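Local coordinates for enoyl-CoA hydratase/isomerase family protein (Mycobacterium tuberculosis, PDB 4FN7) that probably hydrates enoyl-CoA thioesters in lipid metabolism, as a member of the enoyl-CoA hydratase/isomerase (crotonase) family, at residues 39-43 and 44-48; 136-139 and 140-143; 177-180 and 181-185. All coordinates share one frame; numbering follows the deposited sequence. Where two conformers were deposited one is given.

Interaction 1: 39-43 and 44-48; sequences DNADR and DDVGA
The carbonyl oxygen D42 O is held by two donors at the end of helix 28-44. D45 N donates to D42 O at 3.1 Å, from above the carbonyl plane and not on a lone pair. A water also donates to D42 O at 2.7 Å and to D45 OD1 at 3.2 Å, so it ties the last turn to the D45 carboxylate. That carboxylate has a stronger partner in the salt bridge to K94. The D45 chi1 of -166° turns OD1 to the water on D42 O. In the same last turn D44 N donates to N40 O at 2.8 Å. The next bond, from V46 N to A41 O at 3.5 Å, is weak. Beside it V46 CG2 packs on A41 CB at 4.1 Å, both near Y7 of strand 5-10. R43 bends back along the helix. R43 NH2 bonds the side-chain oxygen N40 OD1 at 2.9 Å, close to the guanidinium plane, while one face of the group lies over D39 O. The D44 carboxylate bonds Y7, and that of D42 bonds Y92 and R88. Positive phi at D45 (53°), with bonds back into the last turn, makes this a Schellman motif, which ends the helix before strand 48-52.

Interaction 2: 136-139 and 140-143; sequences TIPY and AALE
Apolar contacts join I137 to the first turn of helix 139-148. I137 CG2 does most of the touching. It meets A141 CB at 3.6 Å and L142 CD2 at 3.7 Å, so this one methyl bears on two successive helix residues. The I137 chi1 of -57° puts CG2 opposite the backbone N, on the helix side. The I137 and L142 side chains cross at a slant. P138 CD adds a looser contact to A141 CB at 4.3 Å. L142 CD1 approaches the Y139 ring obliquely, 4.4 Å from Y139 CD1.

Two backbone hydrogen bonds start the helix. L142 N donates to P138 O at 3.0 Å in a nearly straight bond (166° at the hydrogen). E143 N donates to Y139 O, also at 3.0 Å. P138 is the N-cap residue, and its ring carries no side-chain acceptor. The E228 carboxylate comes from outside to accept from Y139 N at the helix start.

Arginine R209 of a second subunit bonds I137 O and makes a cation-pi contact with Y139. Within the chain, P138, A140 and A141 rest on F83 of helix 73-90, while I137 and L142 touch T158 of helix 151-159.

Interaction 3: 177-180 and 181-185; sequences EIAL and PEVVV
L180 and V183 meet where the chain turns from strand 177-178 into helix 184-195. V183 N donates to L180 O at 2.9 Å, and the hydrogen angle is a fair 157°. The donor stands above the carbonyl plane, so the bond does not use a lone-pair direction. V184 N also lies 3.2 Å from L180 O. The methyls V183 CG2 (3.4 Å) and V184 CG2 (3.5 Å) also border L180 O.

Apolar groups close around this bond. V183 CG2 touches both A179 CB and L180 CB, each at 4.0 Å. It takes this place because chi1 of V183 (-62°) sets CG2 between the backbone N and the carbonyl carbon. V184 CG2 also nears A179 CB, more loosely. The E182 side chain runs beside that of L180, pointing the same way. Its bend at chi2 (-90°) brings the carboxylate alongside the leucine, and E182 OE2 comes within 3.6 Å of L180 CD1.

P181 shapes the turn. Its ring crosses the L180 side chain at a slant and also packs on A121 and Y124. V183 is the N-cap residue of the helix. Before the turn, A179 pairs through its backbone with A120 of strand 117-120 and packs on V119. E177 hydrogen-bonds H117 and makes a salt bridge to R187 of the helix that follows.

Across the turn itself the chemistry is mostly apolar. The backbone hydrogen bond from V183 N to L180 O, with methyl contacts round it, fixes the turn. A weak bond from V184 N to P181 O follows, and the E182 carboxylate lies against leucine carbons.

Along the chain the order is interaction 1, interaction 2, interaction 3, all within the enoyl-CoA hydratase/isomerase region. Each is a change of local structure. Interaction 1 ends helix 28-44 before strand 48-52, interaction 2 begins helix 139-148, and interaction 3 passes from strand 177-178 to helix 184-195. Interactions 1 and 3 adjoin the same six-stranded sheet, where 48-52 is an inner strand and 177-178 an outermost strand within this chain. Their centres are 25 Å apart. Interaction 2 lies 29 Å from each, centre to centre, across the chain's centre, and it alone touches a second subunit. None touches another, so the three shape separate corners of the crotonase fold.

Interaction 1: 39-43 and 44-48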
ATOM      1  N   ASP A  39      -4.166 -21.372 -23.633  1.00 10.06           N
ATOM      2  CA  ASP A  39      -5.283 -22.104 -24.243  1.00 10.55           C
ATOM      3  C   ASP A  39      -5.189 -23.599 -23.916  1.00 10.89           C
ATOM      4  O   ASP A  39      -6.201 -24.232 -23.603  1.00 11.68           O
ATOM      5  CB  ASP A  39      -5.317 -21.954 -25.773  1.00 11.75           C
ATOM      6  CG  ASP A  39      -5.626 -20.543 -26.243  1.00 14.23           C
ATOM      7  OD1 ASP A  39      -6.071 -19.685 -25.448  1.00 13.84           O
ATOM      8  OD2 ASP A  39      -5.437 -20.312 -27.456  1.00 14.47           O
ATOM      9  N   ASN A  40      -3.988 -24.171 -24.021  1.00 11.04           N
ATOM     10  CA  ASN A  40      -3.793 -25.576 -23.653  1.00 11.66           C
ATOM     11  C   ASN A  40      -4.182 -25.828 -22.204  1.00 10.95           C
ATOM     12  O   ASN A  40      -4.837 -26.825 -21.885  1.00 11.88           O
ATOM     13  CB  ASN A  40      -2.343 -26.028 -23.854  1.00 12.64           C
ATOM     14  CG  ASN A  40      -1.935 -26.088 -25.305  1.00 15.59           C
ATOM     15  OD1 ASN A  40      -2.772 -26.154 -26.201  1.00 14.96           O
ATOM     16  ND2 ASN A  40      -0.627 -26.066 -25.545  1.00 20.43           N
ATOM     17  N   ALA A  41      -3.749 -24.932 -21.323  1.00 11.26           N
ATOM     18  CA  ALA A  41      -4.068 -25.044 -19.910  1.00 11.52           C
ATOM     19  C   ALA A  41      -5.572 -24.983 -19.694  1.00 10.43           C
ATOM     20  O   ALA A  41      -6.113 -25.696 -18.844  1.00 11.21           O
ATOM     21  CB  ALA A  41      -3.371 -23.947 -19.116  1.00 12.52           C
ATOM     22  N   ASP A  42      -6.247 -24.131 -20.459  1.00 11.35           N
ATOM     23  CA  ASP A  42      -7.706 -24.059 -20.415  1.00 12.30           C
ATOM     24  C   ASP A  42      -8.329 -25.395 -20.813  1.00 11.74           C
ATOM     25  O   ASP A  42      -9.220 -25.911 -20.130  1.00 13.07           O
ATOM     26  CB  ASP A  42      -8.241 -22.963 -21.344  1.00 12.30           C
ATOM     27  CG  ASP A  42      -7.972 -21.552 -20.832  1.00 12.58           C
ATOM     28  OD1 ASP A  42      -7.569 -21.375 -19.663  1.00 13.53           O
ATOM     29  OD2 ASP A  42      -8.205 -20.605 -21.612  1.00 14.35           O
ATOM     30  N   ARG A  43      -7.868 -25.945 -21.933  1.00 11.72           N
ATOM     31  CA  ARG A  43      -8.416 -27.198 -22.427  1.00 12.10           C
ATOM     32  C   ARG A  43      -8.148 -28.342 -21.453  1.00 10.95           C
ATOM     33  O   ARG A  43      -8.997 -29.214 -21.252  1.00 13.18           O
ATOM     34  CB  ARG A  43      -7.857 -27.504 -23.821  1.00 11.87           C
ATOM     35  CG  ARG A  43      -8.451 -26.610 -24.916  1.00 11.82           C
ATOM     36  CD  ARG A  43      -7.989 -26.963 -26.337  1.00 15.03           C
ATOM     37  NE  ARG A  43      -6.653 -26.467 -26.660  1.00 16.94           N
ATOM     38  CZ  ARG A  43      -6.379 -25.325 -27.291  1.00 15.61           C
ATOM     39  NH1 ARG A  43      -7.343 -24.501 -27.676  1.00 16.70           N
ATOM     40  NH2 ARG A  43      -5.117 -24.999 -27.525  1.00 16.70           N
ATOM     41  N   ASP A  44      -6.968 -28.339 -20.843  1.00 11.92           N
ATOM     42  CA  ASP A  44      -6.599 -29.400 -19.913  1.00 12.19           C
ATOM     43  C   ASP A  44      -7.243 -29.206 -18.537  1.00 12.71           C
ATOM     44  O   ASP A  44      -7.211 -30.113 -17.704  1.00 14.96           O
ATOM     45  CB  ASP A  44      -5.076 -29.515 -19.785  1.00 13.29           C
ATOM     46  CG  ASP A  44      -4.429 -30.167 -20.993  1.00 15.26           C
ATOM     47  OD1 ASP A  44      -5.142 -30.796 -21.804  1.00 17.08           O
ATOM     48  OD2 ASP A  44      -3.191 -30.069 -21.125  1.00 16.69           O
ATOM     49  N   ASP A  45      -7.832 -28.033 -18.311  1.00 13.05           N
ATOM     50  CA  ASP A  45      -8.529 -27.731 -17.056  1.00 13.09           C
ATOM     51  C   ASP A  45      -7.645 -27.994 -15.833  1.00 14.16           C
ATOM     52  O   ASP A  45      -8.044 -28.664 -14.882  1.00 15.07           O
ATOM     53  CB  ASP A  45      -9.844 -28.517 -16.974  1.00 15.81           C
ATOM     54  CG  ASP A  45     -10.765 -28.010 -15.878  1.00 17.84           C
ATOM     55  OD1 ASP A  45     -10.614 -26.850 -15.447  1.00 18.79           O
ATOM     56  OD2 ASP A  45     -11.662 -28.776 -15.451  1.00 21.78           O
ATOM     57  N   VAL A  46      -6.440 -27.441 -15.857  1.00 13.04           N
ATOM     58  CA  VAL A  46      -5.461 -27.727 -14.816  1.00 12.95           C
ATOM     59  C   VAL A  46      -5.794 -27.044 -13.490  1.00 12.65           C
ATOM     60  O   VAL A  46      -6.588 -26.108 -13.446  1.00 13.46           O
ATOM     61  CB  VAL A  46      -4.041 -27.333 -15.268  1.00 13.82           C
ATOM     62  CG1 VAL A  46      -3.670 -28.085 -16.545  1.00 16.18           C
ATOM     63  CG2 VAL A  46      -3.935 -25.827 -15.465  1.00 15.46           C
ATOM     64  N   GLY A  47      -5.190 -27.524 -12.410  1.00 12.18           N
ATOM     65  CA  GLY A  47      -5.425 -26.955 -11.094  1.00 12.37           C
ATOM     66  C   GLY A  47      -4.728 -25.621 -10.857  1.00 10.58           C
ATOM     67  O   GLY A  47      -5.203 -24.801 -10.077  1.00 11.92           O
ATOM     68  N   ALA A  48      -3.589 -25.418 -11.513  1.00 11.55           N
ATOM     69  CA  ALA A  48      -2.826 -24.182 -11.378  1.00 10.17           C
ATOM     70  C   ALA A  48      -1.818 -24.067 -12.514  1.00 10.84           C
ATOM     71  O   ALA A  48      -1.491 -25.062 -13.166  1.00 12.44           O
ATOM     72  CB  ALA A  48      -2.122 -24.126 -10.028  1.00 11.10           C
TER
HETATM   73  O   HOH W   1     -10.483 -24.846 -17.951  0.75 24.32           O

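Interaction 2: 136-139 and 140-143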
ATOM      1  N   THR A 136       7.289   6.867 -21.809  1.00 12.91           N
ATOM      2  CA  THR A 136       6.293   7.150 -20.782  1.00 12.65           C
ATOM      3  C   THR A 136       5.529   5.858 -20.494  1.00 12.79           C
ATOM      4  O   THR A 136       5.141   5.144 -21.419  1.00 15.38           O
ATOM      5  CB  THR A 136       5.334   8.265 -21.237  1.00 13.03           C
ATOM      6  OG1 THR A 136       6.088   9.461 -21.481  1.00 13.69           O
ATOM      7  CG2 THR A 136       4.267   8.549 -20.180  1.00 13.18           C
ATOM      8  N   ILE A 137       5.332   5.534 -19.221  1.00 12.08           N
ATOM      9  CA  ILE A 137       4.692   4.263 -18.890  1.00 11.58           C
ATOM     10  C   ILE A 137       3.212   4.296 -19.262  1.00 10.81           C
ATOM     11  O   ILE A 137       2.484   5.201 -18.845  1.00 11.11           O
ATOM     12  CB  ILE A 137       4.838   3.912 -17.406  1.00 11.38           C
ATOM     13  CG1 ILE A 137       6.314   3.857 -17.006  1.00 11.96           C
ATOM     14  CG2 ILE A 137       4.174   2.566 -17.132  1.00 10.92           C
ATOM     15  CD1 ILE A 137       6.544   3.507 -15.538  1.00 11.72           C
ATOM     16  N   PRO A 138       2.756   3.308 -20.052  1.00 11.25           N
ATOM     17  CA  PRO A 138       1.335   3.244 -20.404  1.00 11.37           C
ATOM     18  C   PRO A 138       0.430   3.105 -19.186  1.00 10.20           C
ATOM     19  O   PRO A 138       0.811   2.492 -18.178  1.00 11.18           O
ATOM     20  CB  PRO A 138       1.249   1.982 -21.266  1.00 13.25           C
ATOM     21  CG  PRO A 138       2.603   1.870 -21.883  1.00 13.87           C
ATOM     22  CD  PRO A 138       3.541   2.297 -20.784  1.00 11.51           C
ATOM     23  N   TYR A 139      -0.770   3.661 -19.288  1.00 11.20           N
ATOM     24  CA  TYR A 139      -1.730   3.565 -18.193  1.00 11.91           C
ATOM     25  C   TYR A 139      -1.992   2.124 -17.749  1.00 10.48           C
ATOM     26  O   TYR A 139      -2.079   1.855 -16.552  1.00 11.07           O
ATOM     27  CB  TYR A 139      -3.037   4.274 -18.547  1.00 13.75           C
ATOM     28  CG  TYR A 139      -2.930   5.785 -18.525  1.00 15.49           C
ATOM     29  CD1 TYR A 139      -2.860   6.477 -17.322  1.00 15.92           C
ATOM     30  CD2 TYR A 139      -2.902   6.518 -19.704  1.00 17.34           C
ATOM     31  CE1 TYR A 139      -2.767   7.863 -17.295  1.00 16.83           C
ATOM     32  CE2 TYR A 139      -2.813   7.902 -19.686  1.00 17.03           C
ATOM     33  CZ  TYR A 139      -2.744   8.565 -18.478  1.00 16.65           C
ATOM     34  OH  TYR A 139      -2.654   9.938 -18.452  1.00 19.18           O
ATOM     35  N   ALA A 140      -2.107   1.195 -18.695  1.00 11.66           N
ATOM     36  CA  ALA A 140      -2.375  -0.193 -18.322  1.00 11.16           C
ATOM     37  C   ALA A 140      -1.247  -0.762 -17.464  1.00  9.70           C
ATOM     38  O   ALA A 140      -1.495  -1.504 -16.513  1.00 10.18           O
ATOM     39  CB  ALA A 140      -2.620  -1.064 -19.554  1.00 13.08           C
ATOM     40  N   ALA A 141      -0.009  -0.409 -17.799  1.00 10.18           N
ATOM     41  CA  ALA A 141       1.152  -0.863 -17.040  1.00  9.64           C
ATOM     42  C   ALA A 141       1.161  -0.259 -15.647  1.00  9.83           C
ATOM     43  O   ALA A 141       1.468  -0.935 -14.660  1.00 10.41           O
ATOM     44  CB  ALA A 141       2.440  -0.511 -17.774  1.00 10.53           C
ATOM     45  N   LEU A 142       0.841   1.030 -15.567  1.00  9.60           N
ATOM     46  CA  LEU A 142       0.729   1.682 -14.269  1.00  9.64           C
ATOM     47  C   LEU A 142      -0.274   0.961 -13.369  1.00  9.78           C
ATOM     48  O   LEU A 142      -0.015   0.738 -12.191  1.00 10.71           O
ATOM     49  CB  LEU A 142       0.348   3.162 -14.427  1.00  9.96           C
ATOM     50  CG  LEU A 142       1.424   4.061 -15.043  1.00  9.77           C
ATOM     51  CD1 LEU A 142       0.867   5.455 -15.309  1.00 12.31           C
ATOM     52  CD2 LEU A 142       2.638   4.138 -14.135  1.00 11.61           C
ATOM     53  N   GLU A 143      -1.415   0.589 -13.934  1.00  9.77           N
ATOM     54  CA  GLU A 143      -2.453  -0.074 -13.149  1.00  9.67           C
ATOM     55  C   GLU A 143      -2.003  -1.453 -12.659  1.00  9.63           C
ATOM     56  O   GLU A 143      -2.312  -1.851 -11.532  1.00 10.45           O
ATOM     57  CB  GLU A 143      -3.743  -0.157 -13.958  1.00 11.22           C
ATOM     58  CG  GLU A 143      -4.331   1.217 -14.277  1.00 14.09           C
ATOM     59  CD  GLU A 143      -4.866   1.942 -13.043  1.00 17.65           C
ATOM     60  OE1 GLU A 143      -5.148   1.277 -12.025  1.00 19.80           O
ATOM     61  OE2 GLU A 143      -5.011   3.183 -13.089  1.00 21.71           O
TER

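Interaction 3: 177-180 and 181-185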
ATOM      1  N   GLU A 177       8.125 -14.197  -2.697  1.00  9.83           N
ATOM      2  CA  GLU A 177       8.975 -15.186  -2.053  1.00 10.06           C
ATOM      3  C   GLU A 177      10.345 -15.220  -2.704  1.00 10.91           C
ATOM      4  O   GLU A 177      10.468 -15.121  -3.925  1.00 12.04           O
ATOM      5  CB  GLU A 177       8.335 -16.586  -2.117  1.00 11.31           C
ATOM      6  CG  GLU A 177       9.204 -17.689  -1.511  1.00 12.62           C
ATOM      7  CD  GLU A 177       8.531 -19.062  -1.494  1.00 16.98           C
ATOM      8  OE1 GLU A 177       7.359 -19.180  -1.911  1.00 16.98           O
ATOM      9  OE2 GLU A 177       9.187 -20.033  -1.056  1.00 20.38           O
ATOM     10  N   ILE A 178      11.369 -15.371  -1.873  1.00 11.25           N
ATOM     11  CA  ILE A 178      12.732 -15.532  -2.358  0.54 12.39           C
ATOM     12  C   ILE A 178      13.179 -16.980  -2.165  1.00 11.90           C
ATOM     13  O   ILE A 178      12.945 -17.574  -1.109  1.00 15.42           O
ATOM     14  CB  ILE A 178      13.701 -14.583  -1.619  0.54 13.30           C
ATOM     15  CG1 ILE A 178      13.193 -13.142  -1.705  0.54 13.11           C
ATOM     16  CG2 ILE A 178      15.109 -14.700  -2.189  0.54 14.57           C
ATOM     17  CD1 ILE A 178      13.941 -12.172  -0.807  0.54 13.85           C
ATOM     18  N   ALA A 179      13.818 -17.541  -3.188  1.00 12.19           N
ATOM     19  CA  ALA A 179      14.344 -18.902  -3.124  1.00 11.90           C
ATOM     20  C   ALA A 179      15.716 -18.932  -3.784  1.00 12.83           C
ATOM     21  O   ALA A 179      16.067 -18.014  -4.522  1.00 14.02           O
ATOM     22  CB  ALA A 179      13.394 -19.873  -3.818  1.00 14.95           C
ATOM     23  N   LEU A 180      16.505 -19.964  -3.505  1.00 14.15           N
ATOM     24  CA  LEU A 180      17.797 -20.107  -4.170  1.00 14.95           C
ATOM     25  C   LEU A 180      17.559 -20.323  -5.665  1.00 14.29           C
ATOM     26  O   LEU A 180      16.558 -20.919  -6.056  1.00 15.04           O
ATOM     27  CB  LEU A 180      18.587 -21.276  -3.581  1.00 16.31           C
ATOM     28  CG  LEU A 180      19.080 -21.083  -2.149  1.00 19.72           C
ATOM     29  CD1 LEU A 180      19.687 -22.382  -1.617  1.00 21.81           C
ATOM     30  CD2 LEU A 180      20.087 -19.938  -2.074  1.00 22.13           C
ATOM     31  N   PRO A 181      18.477 -19.837  -6.509  1.00 14.44           N
ATOM     32  CA  PRO A 181      18.271 -19.932  -7.959  1.00 14.62           C
ATOM     33  C   PRO A 181      17.899 -21.338  -8.420  1.00 15.14           C
ATOM     34  O   PRO A 181      17.012 -21.482  -9.263  1.00 14.78           O
ATOM     35  CB  PRO A 181      19.630 -19.519  -8.528  1.00 15.57           C
ATOM     36  CG  PRO A 181      20.172 -18.571  -7.501  1.00 16.21           C
ATOM     37  CD  PRO A 181      19.712 -19.109  -6.170  1.00 15.80           C
ATOM     38  N   GLU A 182      18.554 -22.351  -7.863  1.00 16.45           N
ATOM     39  CA  GLU A 182      18.362 -23.723  -8.312  1.00 17.63           C
ATOM     40  C   GLU A 182      17.028 -24.329  -7.880  1.00 16.17           C
ATOM     41  O   GLU A 182      16.665 -25.418  -8.331  1.00 17.74           O
ATOM     42  CB  GLU A 182      19.528 -24.609  -7.855  1.00 20.44           C
ATOM     43  CG  GLU A 182      19.649 -24.788  -6.339  1.00 25.47           C
ATOM     44  CD  GLU A 182      20.532 -23.743  -5.661  1.00 27.86           C
ATOM     45  OE1 GLU A 182      20.720 -22.636  -6.211  1.00 23.63           O
ATOM     46  OE2 GLU A 182      21.045 -24.040  -4.561  1.00 31.77           O
ATOM     47  N   VAL A 183      16.296 -23.637  -7.012  1.00 15.73           N
ATOM     48  CA  VAL A 183      14.986 -24.139  -6.601  1.00 17.34           C
ATOM     49  C   VAL A 183      13.832 -23.177  -6.885  1.00 14.36           C
ATOM     50  O   VAL A 183      12.713 -23.414  -6.445  1.00 15.10           O
ATOM     51  CB  VAL A 183      14.949 -24.578  -5.115  1.00 21.86           C
ATOM     52  CG1 VAL A 183      15.924 -25.722  -4.868  1.00 23.41           C
ATOM     53  CG2 VAL A 183      15.239 -23.404  -4.196  1.00 22.83           C
ATOM     54  N   VAL A 184      14.085 -22.098  -7.624  1.00 13.33           N
ATOM     55  CA  VAL A 184      12.999 -21.177  -7.981  1.00 12.53           C
ATOM     56  C   VAL A 184      11.855 -21.920  -8.677  1.00 12.19           C
ATOM     57  O   VAL A 184      10.698 -21.795  -8.290  1.00 11.95           O
ATOM     58  CB  VAL A 184      13.500 -19.990  -8.843  1.00 12.06           C
ATOM     59  CG1 VAL A 184      12.326 -19.221  -9.474  1.00 13.14           C
ATOM     60  CG2 VAL A 184      14.367 -19.055  -8.000  1.00 13.41           C
ATOM     61  N   VAL A 185      12.186 -22.716  -9.687  1.00 12.39           N
ATOM     62  CA  VAL A 185      11.157 -23.413 -10.448  1.00 11.79           C
ATOM     63  C   VAL A 185      10.471 -24.487  -9.612  1.00 12.51           C
ATOM     64  O   VAL A 185       9.245 -24.568  -9.582  1.00 13.06           O
ATOM     65  CB  VAL A 185      11.725 -24.014 -11.747  1.00 12.83           C
ATOM     66  CG1 VAL A 185      10.685 -24.902 -12.423  1.00 14.57           C
ATOM     67  CG2 VAL A 185      12.178 -22.894 -12.677  1.00 13.69           C
TER